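Local coordinates for DNA-binding protein reb1 (Schizosaccharomyces pombe, PDB 5EYB) that binds specific sites in ribosomal DNA, including the replication fork barrier, and upstream of many RNA polymerase II genes, and acts in terminating RNA polymerase I transcription, at residues F125-W130 against R162-F168; E178-L182 against K199-M203; N287-L291 against Q326-L330. One frame throughout, in Å; residues are numbered along the deposited sequence.

Interaction 1 of 3, residues F125-W130 against R162-F168; sequences FCNQIW and RRAYNPF. With nucleotides of chain C.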
loop_
_atom_site.group_PDB
_atom_site.type_symbol
_atom_site.label_atom_id
_atom_site.label_comp_id
_atom_site.label_asym_id
_atom_site.label_seq_id
_atom_site.Cartn_x
_atom_site.Cartn_y
_atom_site.Cartn_z
ATOM N N PHE A 125 -16.167 4.638 -27.131
ATOM C CA PHE A 125 -15.673 5.781 -26.376
ATOM C C PHE A 125 -14.254 5.539 -25.862
ATOM O O PHE A 125 -13.386 6.398 -25.998
ATOM C CB PHE A 125 -16.611 6.094 -25.210
ATOM C CG PHE A 125 -16.124 7.200 -24.320
ATOM C CD1 PHE A 125 -16.227 8.524 -24.719
ATOM C CD2 PHE A 125 -15.570 6.919 -23.083
ATOM C CE1 PHE A 125 -15.779 9.546 -23.900
ATOM C CE2 PHE A 125 -15.121 7.938 -22.259
ATOM C CZ PHE A 125 -15.226 9.252 -22.669
ATOM N N CYS A 126 -14.026 4.364 -25.283
ATOM C CA CYS A 126 -12.729 4.035 -24.701
ATOM C C CYS A 126 -11.628 3.951 -25.755
ATOM O O CYS A 126 -10.499 4.385 -25.515
ATOM C CB CYS A 126 -12.809 2.716 -23.931
ATOM S SG CYS A 126 -13.943 2.735 -22.529
ATOM N N ASN A 127 -11.955 3.390 -26.914
ATOM C CA ASN A 127 -10.978 3.245 -27.988
ATOM C C ASN A 127 -10.553 4.588 -28.564
ATOM O O ASN A 127 -9.386 4.787 -28.895
ATOM C CB ASN A 127 -11.530 2.352 -29.101
ATOM C CG ASN A 127 -11.578 0.890 -28.704
ATOM O OD1 ASN A 127 -10.637 0.133 -28.954
ATOM N ND2 ASN A 127 -12.675 0.484 -28.075
ATOM N N GLN A 128 -11.502 5.509 -28.683
ATOM C CA GLN A 128 -11.205 6.836 -29.207
ATOM C C GLN A 128 -10.366 7.646 -28.221
ATOM O O GLN A 128 -9.527 8.449 -28.626
ATOM C CB GLN A 128 -12.497 7.579 -29.542
ATOM C CG GLN A 128 -13.213 7.032 -30.763
ATOM C CD GLN A 128 -12.363 7.111 -32.016
ATOM O OE1 GLN A 128 -11.897 8.183 -32.397
ATOM N NE2 GLN A 128 -12.151 5.969 -32.660
ATOM N N ILE A 129 -10.595 7.433 -26.929
ATOM C CA ILE A 129 -9.775 8.062 -25.902
ATOM C C ILE A 129 -8.332 7.597 -26.054
ATOM O O ILE A 129 -7.395 8.395 -25.981
ATOM C CB ILE A 129 -10.276 7.729 -24.479
ATOM C CG1 ILE A 129 -11.637 8.372 -24.212
ATOM C CG2 ILE A 129 -9.279 8.194 -23.437
ATOM C CD1 ILE A 129 -11.589 9.868 -24.041
ATOM N N TRP A 130 -8.167 6.299 -26.288
ATOM C CA TRP A 130 -6.848 5.679 -26.353
ATOM C C TRP A 130 -6.323 5.494 -27.780
ATOM O O TRP A 130 -5.369 4.752 -28.000
ATOM C CB TRP A 130 -6.879 4.323 -25.643
ATOM C CG TRP A 130 -6.913 4.431 -24.158
ATOM C CD1 TRP A 130 -8.017 4.568 -23.368
ATOM C CD2 TRP A 130 -5.786 4.409 -23.274
ATOM N NE1 TRP A 130 -7.647 4.634 -22.046
ATOM C CE2 TRP A 130 -6.282 4.540 -21.964
ATOM C CE3 TRP A 130 -4.408 4.294 -23.468
ATOM C CZ2 TRP A 130 -5.446 4.558 -20.851
ATOM C CZ3 TRP A 130 -3.582 4.312 -22.363
ATOM C CH2 TRP A 130 -4.102 4.443 -21.070
ATOM N N ARG A 162 -8.913 8.431 -18.637
ATOM C CA ARG A 162 -8.215 7.413 -19.418
ATOM C C ARG A 162 -8.118 6.092 -18.661
ATOM O O ARG A 162 -8.365 5.025 -19.225
ATOM C CB ARG A 162 -6.820 7.904 -19.804
ATOM C CG ARG A 162 -6.834 8.937 -20.915
ATOM C CD ARG A 162 -5.526 9.694 -20.997
ATOM N NE ARG A 162 -4.374 8.837 -21.261
ATOM C CZ ARG A 162 -4.044 8.366 -22.461
ATOM N NH1 ARG A 162 -4.791 8.652 -23.520
ATOM N NH2 ARG A 162 -2.971 7.600 -22.600
ATOM N N ARG A 163 -7.772 6.171 -17.379
ATOM C CA ARG A 163 -7.647 4.981 -16.553
ATOM C C ARG A 163 -9.011 4.333 -16.332
ATOM O O ARG A 163 -9.133 3.109 -16.347
ATOM C CB ARG A 163 -6.990 5.321 -15.212
ATOM C CG ARG A 163 -6.563 4.106 -14.407
ATOM C CD ARG A 163 -5.554 4.464 -13.324
ATOM N NE ARG A 163 -4.228 4.775 -13.860
ATOM C CZ ARG A 163 -3.762 6.007 -14.044
ATOM N NH1 ARG A 163 -4.512 7.057 -13.736
ATOM N NH2 ARG A 163 -2.543 6.194 -14.536
ATOM N N ALA A 164 -10.036 5.162 -16.154
ATOM C CA ALA A 164 -11.381 4.676 -15.858
ATOM C C ALA A 164 -12.095 4.188 -17.109
ATOM O O ALA A 164 -12.976 3.333 -17.033
ATOM C CB ALA A 164 -12.200 5.765 -15.182
ATOM N N TYR A 165 -11.721 4.742 -18.258
ATOM C CA TYR A 165 -12.324 4.352 -19.528
ATOM C C TYR A 165 -11.258 3.889 -20.509
ATOM O O TYR A 165 -10.670 4.690 -21.231
ATOM C CB TYR A 165 -13.128 5.509 -20.123
ATOM C CG TYR A 165 -14.269 5.957 -19.240
ATOM C CD1 TYR A 165 -14.077 6.922 -18.261
ATOM C CD2 TYR A 165 -15.536 5.406 -19.380
ATOM C CE1 TYR A 165 -15.117 7.327 -17.444
ATOM C CE2 TYR A 165 -16.582 5.806 -18.571
ATOM C CZ TYR A 165 -16.366 6.767 -17.604
ATOM O OH TYR A 165 -17.406 7.169 -16.797
ATOM N N ASN A 166 -11.020 2.583 -20.522
ATOM C CA ASN A 166 -9.999 1.991 -21.368
ATOM C C ASN A 166 -10.559 0.793 -22.124
ATOM O O ASN A 166 -11.525 0.179 -21.677
ATOM C CB ASN A 166 -8.788 1.579 -20.526
ATOM C CG ASN A 166 -9.144 0.579 -19.448
ATOM O OD1 ASN A 166 -9.068 -0.633 -19.658
ATOM N ND2 ASN A 166 -9.541 1.081 -18.284
ATOM N N PRO A 167 -9.962 0.469 -23.283
ATOM C CA PRO A 167 -10.404 -0.667 -24.099
ATOM C C PRO A 167 -9.775 -1.989 -23.665
ATOM O O PRO A 167 -10.167 -3.049 -24.153
ATOM C CB PRO A 167 -9.935 -0.280 -25.500
ATOM C CG PRO A 167 -8.683 0.487 -25.248
ATOM C CD PRO A 167 -8.918 1.253 -23.968
ATOM N N PHE A 168 -8.806 -1.917 -22.760
ATOM C CA PHE A 168 -8.099 -3.103 -22.296
ATOM C C PHE A 168 -8.926 -3.856 -21.261
ATOM O O PHE A 168 -9.878 -3.313 -20.702
ATOM C CB PHE A 168 -6.739 -2.717 -21.715
ATOM C CG PHE A 168 -5.981 -1.728 -22.558
ATOM C CD1 PHE A 168 -5.262 -2.146 -23.666
ATOM C CD2 PHE A 168 -5.991 -0.377 -22.245
ATOM C CE1 PHE A 168 -4.564 -1.238 -24.447
ATOM C CE2 PHE A 168 -5.295 0.537 -23.022
ATOM C CZ PHE A 168 -4.580 0.105 -24.124
ATOM P P DC C 16 -7.356 7.787 -10.153
ATOM O OP1 DC C 16 -8.602 8.542 -9.909
ATOM O OP2 DC C 16 -6.994 7.382 -11.530
ATOM O "O5'" DC C 16 -6.136 8.634 -9.579
ATOM C "C5'" DC C 16 -6.098 8.978 -8.216
ATOM C "C4'" DC C 16 -4.817 9.718 -7.909
ATOM O "O4'" DC C 16 -3.697 8.803 -8.036
ATOM C "C3'" DC C 16 -4.523 10.890 -8.855
ATOM O "O3'" DC C 16 -4.138 12.035 -8.126
ATOM C "C2'" DC C 16 -3.378 10.379 -9.714
ATOM C "C1'" DC C 16 -2.673 9.433 -8.763
ATOM N N1 DC C 16 -1.887 8.405 -9.468
ATOM C C2 DC C 16 -0.498 8.382 -9.328
ATOM O O2 DC C 16 0.044 9.210 -8.590
ATOM N N3 DC C 16 0.211 7.443 -9.999
ATOM C C4 DC C 16 -0.419 6.567 -10.786
ATOM N N4 DC C 16 0.320 5.656 -11.429
ATOM C C5 DC C 16 -1.831 6.588 -10.949
ATOM C C6 DC C 16 -2.517 7.521 -10.286
HETATM O O HOH W 1 -7.229 10.815 -24.408
#
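The bulkiest bump here is the indole of Trp130, the first residue past helix 122-129, which fills a hollow made by the end of helix 154-164 and the chain that follows it. Arg162 lies flat over one face of the indole, a cation-pi contact with CZ 4.0 Å from the centroid of the six-membered ring, and the edge of Phe168 abuts the opposite face. The rim of the hollow is polar: Trp130 NE1 donates to Arg162 O (2.9 Å) and, weakly, to Tyr165 O (3.1 Å), carbonyls near the helix end. Pro167 closes it obliquely, its CD 3.5 Å from Trp130 CD1. Backbones come closest at Cys126, whose CB presses on the C atom of Asn166 at 3.5 Å. Phe125 turns its edge, offset, to the face of Tyr165, and Ile129 CG2 meets Arg162 CG at 3.6 Å. Arg163, pointing away, makes a weak hydrogen bond from NH1 to OP2 of DC16 of chain C (3.3 Å), so this Myb-associated domain reaches the DNA backbone. Helix 136-147 packs on Ile129 and Arg162, helix 101-116 on Phe125 and Tyr165, and Pro204 of helix 204-215 touches Trp130 and Phe168.

Interaction 2 of 3, residues E178-L182 against K199-M203; sequences EDEEL and KMARM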
loop_
_atom_site.group_PDB
_atom_site.type_symbol
_atom_site.label_atom_id
_atom_site.label_comp_id
_atom_site.label_asym_id
_atom_site.label_seq_id
_atom_site.Cartn_x
_atom_site.Cartn_y
_atom_site.Cartn_z
ATOM N N GLU A 178 1.718 -15.148 -18.801
ATOM C CA GLU A 178 1.493 -13.741 -19.084
ATOM C C GLU A 178 2.619 -12.894 -18.511
ATOM O O GLU A 178 3.055 -11.930 -19.134
ATOM C CB GLU A 178 0.149 -13.298 -18.516
ATOM C CG GLU A 178 -0.370 -12.004 -19.095
ATOM C CD GLU A 178 -1.848 -11.830 -18.850
ATOM O OE1 GLU A 178 -2.381 -10.761 -19.210
ATOM O OE2 GLU A 178 -2.474 -12.765 -18.301
ATOM N N ASP A 179 3.086 -13.260 -17.319
ATOM C CA ASP A 179 4.241 -12.603 -16.711
ATOM C C ASP A 179 5.464 -12.751 -17.600
ATOM O O ASP A 179 6.257 -11.824 -17.757
ATOM C CB ASP A 179 4.533 -13.182 -15.326
ATOM C CG ASP A 179 3.670 -12.573 -14.243
ATOM O OD1 ASP A 179 3.182 -11.440 -14.437
ATOM O OD2 ASP A 179 3.488 -13.221 -13.190
ATOM N N GLU A 180 5.604 -13.937 -18.181
ATOM C CA GLU A 180 6.728 -14.251 -19.049
ATOM C C GLU A 180 6.626 -13.508 -20.374
ATOM O O GLU A 180 7.623 -12.992 -20.888
ATOM C CB GLU A 180 6.802 -15.761 -19.293
ATOM C CG GLU A 180 8.019 -16.210 -20.082
ATOM C CD GLU A 180 9.320 -16.026 -19.320
ATOM O OE1 GLU A 180 9.272 -15.809 -18.090
ATOM O OE2 GLU A 180 10.392 -16.100 -19.954
ATOM N N GLU A 181 5.416 -13.459 -20.923
ATOM C CA GLU A 181 5.172 -12.762 -22.179
ATOM C C GLU A 181 5.518 -11.288 -22.039
ATOM O O GLU A 181 6.039 -10.667 -22.963
ATOM C CB GLU A 181 3.715 -12.923 -22.612
ATOM C CG GLU A 181 3.418 -12.354 -23.987
ATOM C CD GLU A 181 4.005 -13.198 -25.106
ATOM O OE1 GLU A 181 4.383 -14.359 -24.843
ATOM O OE2 GLU A 181 4.086 -12.701 -26.250
ATOM N N LEU A 182 5.223 -10.736 -20.867
ATOM C CA LEU A 182 5.561 -9.356 -20.573
ATOM C C LEU A 182 7.070 -9.164 -20.568
ATOM O O LEU A 182 7.585 -8.223 -21.173
ATOM C CB LEU A 182 4.975 -8.932 -19.229
ATOM C CG LEU A 182 5.410 -7.543 -18.758
ATOM C CD1 LEU A 182 4.829 -6.467 -19.660
ATOM C CD2 LEU A 182 5.019 -7.313 -17.309
ATOM N N LYS A 199 -0.135 -4.960 -27.368
ATOM C CA LYS A 199 0.194 -6.313 -27.800
ATOM C C LYS A 199 -0.404 -7.350 -26.848
ATOM O O LYS A 199 -0.812 -8.430 -27.273
ATOM C CB LYS A 199 1.715 -6.491 -27.904
ATOM C CG LYS A 199 2.342 -5.826 -29.129
ATOM C CD LYS A 199 3.863 -5.794 -29.038
ATOM C CE LYS A 199 4.519 -6.258 -30.336
ATOM N NZ LYS A 199 4.048 -5.500 -31.528
ATOM N N MET A 200 -0.466 -7.012 -25.563
ATOM C CA MET A 200 -0.977 -7.941 -24.560
ATOM C C MET A 200 -2.421 -7.640 -24.164
ATOM O O MET A 200 -2.964 -8.294 -23.275
ATOM C CB MET A 200 -0.085 -7.922 -23.317
ATOM C CG MET A 200 1.377 -8.199 -23.610
ATOM S SD MET A 200 2.388 -8.369 -22.128
ATOM C CE MET A 200 1.586 -9.753 -21.330
ATOM N N ALA A 201 -3.034 -6.670 -24.844
ATOM C CA ALA A 201 -4.383 -6.201 -24.519
ATOM C C ALA A 201 -4.452 -5.775 -23.057
ATOM O O ALA A 201 -5.402 -6.092 -22.342
ATOM C CB ALA A 201 -5.422 -7.272 -24.813
ATOM N N ARG A 202 -3.425 -5.055 -22.625
ATOM C CA ARG A 202 -3.300 -4.644 -21.238
ATOM C C ARG A 202 -3.110 -3.134 -21.120
ATOM O O ARG A 202 -2.490 -2.509 -21.977
ATOM C CB ARG A 202 -2.126 -5.371 -20.579
ATOM C CG ARG A 202 -2.361 -6.844 -20.302
ATOM C CD ARG A 202 -3.238 -7.024 -19.084
ATOM N NE ARG A 202 -3.066 -8.336 -18.477
ATOM C CZ ARG A 202 -3.509 -8.657 -17.266
ATOM N NH1 ARG A 202 -4.148 -7.754 -16.534
ATOM N NH2 ARG A 202 -3.310 -9.879 -16.786
ATOM N N MET A 203 -3.649 -2.547 -20.060
ATOM C CA MET A 203 -3.445 -1.129 -19.811
ATOM C C MET A 203 -1.968 -0.870 -19.547
ATOM O O MET A 203 -1.393 -1.451 -18.631
ATOM C CB MET A 203 -4.290 -0.657 -18.633
ATOM C CG MET A 203 -4.350 0.851 -18.496
ATOM S SD MET A 203 -5.096 1.350 -16.941
ATOM C CE MET A 203 -6.595 0.373 -16.977
#
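Met200 and Glu178 account for most of the surface hidden between helix 176-189 and segment 199-203, with Arg202 third. Met200 directs its side chain at the helix: CE lies 3.4 Å from Glu178 O and 3.7 Å from Glu178 CG, while SD rests 3.7 Å from Leu182 CA and 3.9 Å from Leu182 CB. The methyl also reaches the CB of Glu181 at 4.0 Å, so the side chain lies along one turn of helix, touching Glu178, Glu181 and Leu182. Glu178, one turn before Leu182, stretches past this methionine to Arg202. Its OE1 accepts from both NE (2.6 Å) and NH2 (2.7 Å) of Arg202, a salt bridge in which one carboxylate oxygen meets the edge of the guanidinium; OE2 of Glu178 pairs instead with Arg171. Arg202 also makes a cation-pi contact with Trp174 and donates from NH1 to Arg171 O, which ties the segment to the chain leading into helix 176-189. Ala201, with positive phi, turns the chain between Met200 and Arg202, and Met203 then takes the N-cap position. Segment 199-203 spans the link between helices 193-199 and 204-215, consistent with the turn of the predicted helix-turn-helix in the first Myb-type repeat. Helix 204-215 follows directly and completes the packing, with Cys207 touching both Leu182 and Arg202.

Interaction 3 of 3, residues N287-L291 against Q326-L330; sequences NVWLL and QFINL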
loop_
_atom_site.group_PDB
_atom_site.type_symbol
_atom_site.label_atom_id
_atom_site.label_comp_id
_atom_site.label_asym_id
_atom_site.label_seq_id
_atom_site.Cartn_x
_atom_site.Cartn_y
_atom_site.Cartn_z
ATOM N N ASN A 287 22.293 -0.129 25.800
ATOM C CA ASN A 287 23.143 -0.827 24.842
ATOM C C ASN A 287 23.701 -2.124 25.415
ATOM O O ASN A 287 23.790 -3.131 24.715
ATOM C CB ASN A 287 24.291 0.074 24.383
ATOM C CG ASN A 287 23.847 1.114 23.375
ATOM O OD1 ASN A 287 22.909 0.893 22.610
ATOM N ND2 ASN A 287 24.525 2.255 23.366
ATOM N N VAL A 288 24.077 -2.087 26.690
ATOM C CA VAL A 288 24.593 -3.267 27.378
ATOM C C VAL A 288 23.567 -4.393 27.390
ATOM O O VAL A 288 23.871 -5.525 27.011
ATOM C CB VAL A 288 24.994 -2.950 28.829
ATOM C CG1 VAL A 288 25.337 -4.229 29.573
ATOM C CG2 VAL A 288 26.161 -1.981 28.860
ATOM N N TRP A 289 22.353 -4.071 27.824
ATOM C CA TRP A 289 21.277 -5.051 27.904
ATOM C C TRP A 289 21.028 -5.712 26.554
ATOM O O TRP A 289 20.852 -6.928 26.471
ATOM C CB TRP A 289 19.989 -4.399 28.412
ATOM C CG TRP A 289 18.817 -5.335 28.422
ATOM C CD1 TRP A 289 18.435 -6.161 29.439
ATOM C CD2 TRP A 289 17.879 -5.545 27.362
ATOM N NE1 TRP A 289 17.316 -6.871 29.078
ATOM C CE2 TRP A 289 16.955 -6.510 27.806
ATOM C CE3 TRP A 289 17.731 -5.010 26.080
ATOM C CZ2 TRP A 289 15.896 -6.951 27.014
ATOM C CZ3 TRP A 289 16.682 -5.447 25.295
ATOM C CH2 TRP A 289 15.778 -6.408 25.762
ATOM N N LEU A 290 21.022 -4.902 25.500
ATOM C CA LEU A 290 20.794 -5.408 24.153
ATOM C C LEU A 290 21.912 -6.346 23.720
ATOM O O LEU A 290 21.654 -7.443 23.231
ATOM C CB LEU A 290 20.665 -4.254 23.160
ATOM C CG LEU A 290 20.445 -4.650 21.699
ATOM C CD1 LEU A 290 19.239 -5.565 21.566
ATOM C CD2 LEU A 290 20.282 -3.417 20.825
ATOM N N LEU A 291 23.154 -5.915 23.908
ATOM C CA LEU A 291 24.300 -6.727 23.521
ATOM C C LEU A 291 24.405 -7.991 24.372
ATOM O O LEU A 291 24.881 -9.025 23.904
ATOM C CB LEU A 291 25.594 -5.917 23.622
ATOM C CG LEU A 291 25.734 -4.748 22.645
ATOM C CD1 LEU A 291 27.080 -4.063 22.823
ATOM C CD2 LEU A 291 25.551 -5.221 21.209
ATOM N N GLN A 326 19.341 -0.673 15.907
ATOM C CA GLN A 326 20.311 -0.278 16.921
ATOM C C GLN A 326 21.536 -1.184 16.907
ATOM O O GLN A 326 22.663 -0.725 17.097
ATOM C CB GLN A 326 19.667 -0.286 18.307
ATOM C CG GLN A 326 20.615 0.115 19.430
ATOM C CD GLN A 326 21.080 1.558 19.324
ATOM O OE1 GLN A 326 20.501 2.360 18.590
ATOM N NE2 GLN A 326 22.129 1.896 20.064
ATOM N N PHE A 327 21.308 -2.472 16.679
ATOM C CA PHE A 327 22.396 -3.437 16.614
ATOM C C PHE A 327 23.311 -3.159 15.420
ATOM O O PHE A 327 24.530 -3.294 15.527
ATOM C CB PHE A 327 21.842 -4.862 16.543
ATOM C CG PHE A 327 22.901 -5.928 16.538
ATOM C CD1 PHE A 327 23.942 -5.896 17.450
ATOM C CD2 PHE A 327 22.842 -6.972 15.632
ATOM C CE1 PHE A 327 24.912 -6.879 17.450
ATOM C CE2 PHE A 327 23.808 -7.956 15.628
ATOM C CZ PHE A 327 24.845 -7.909 16.539
ATOM N N ILE A 328 22.721 -2.767 14.293
ATOM C CA ILE A 328 23.488 -2.432 13.096
ATOM C C ILE A 328 24.452 -1.281 13.377
ATOM O O ILE A 328 25.636 -1.353 13.044
ATOM C CB ILE A 328 22.572 -2.042 11.913
ATOM C CG1 ILE A 328 21.645 -3.198 11.536
ATOM C CG2 ILE A 328 23.403 -1.635 10.705
ATOM C CD1 ILE A 328 22.374 -4.410 11.062
ATOM N N ASN A 329 23.939 -0.227 14.004
ATOM C CA ASN A 329 24.747 0.950 14.294
ATOM C C ASN A 329 25.821 0.673 15.339
ATOM O O ASN A 329 26.895 1.271 15.307
ATOM C CB ASN A 329 23.857 2.104 14.755
ATOM C CG ASN A 329 22.901 2.567 13.674
ATOM O OD1 ASN A 329 22.673 1.865 12.689
ATOM N ND2 ASN A 329 22.337 3.756 13.852
ATOM N N LEU A 330 25.528 -0.236 16.263
ATOM C CA LEU A 330 26.501 -0.614 17.278
ATOM C C LEU A 330 27.655 -1.396 16.665
ATOM O O LEU A 330 28.812 -1.174 17.017
ATOM C CB LEU A 330 25.838 -1.432 18.387
ATOM C CG LEU A 330 24.972 -0.637 19.363
ATOM C CD1 LEU A 330 24.327 -1.564 20.375
ATOM C CD2 LEU A 330 25.799 0.434 20.061
#
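Two helices cross almost at right angles here: the axes of 287-291 and 326-330 approach to 11.2 Å with a signed crossing angle of -99°. Apolar packing makes up most of the contact. Leu330 has the largest area covered; its CD1 sits 3.9 Å from Leu291 CD2 and 4.5 Å from Leu290 CD2, and thus meets Leu290 and Leu291 alike. Leu291 CD2 also comes to the edge of the Phe327 ring, 4.1 Å from CD1. Leu290 points directly at the other helix, where its CD2 meets the aliphatic part of Gln326 at CG (3.8 Å).

Polar bonding is confined to one pair. Gln326 NE2 donates to Asn287 OD1 at 2.8 Å, and the same OD1 lies 3.6 Å from the methyl CD1 of Leu330, so the amide bond adjoins the apolar patch. The CG of Gln326 serves the packing while its terminal amide serves the hydrogen bond.

Other parts of the fold add to this core. Phe282 touches Asn287, Leu290 and Gln326, and helix 342-356 supplies Phe353 against Asn287 and Leu291 and Ile350 against Leu291. Ile305 touches Phe327.

With its nearest atom about 15 Å from the bound DNA, the site is structural packing in the C-terminal helical part of the chain. Its chemistry implies that helix 284-299 and helix 320-333 meet here mainly through hydrocarbon, while a single uncharged side-chain bond gives the OD1 of buried Asn287 a partner.

Overall arrangement
Interactions 1 and 2 adjoin, their centres about 17 Å apart: Phe168 packs on Arg202 and Met203, with CD1 of Phe168 3.3 Å from Arg202 O, so the chain just after helix 154-164 meets the segment before helix 204-215 of the first Myb-type repeat. Interaction 3 stands apart, its centre about 55 Å from that of interaction 1 and about 48 Å from that of interaction 2, and shares no helix with either. Chemistry follows place. The two partly buried contacts near the DNA both enlist arginine, through cation-pi contact in 125-130/162-168 and a salt bridge in 178-182/199-203. The buried contact 287-291/326-330 relies on leucines, a phenylalanine and one neutral amide bond.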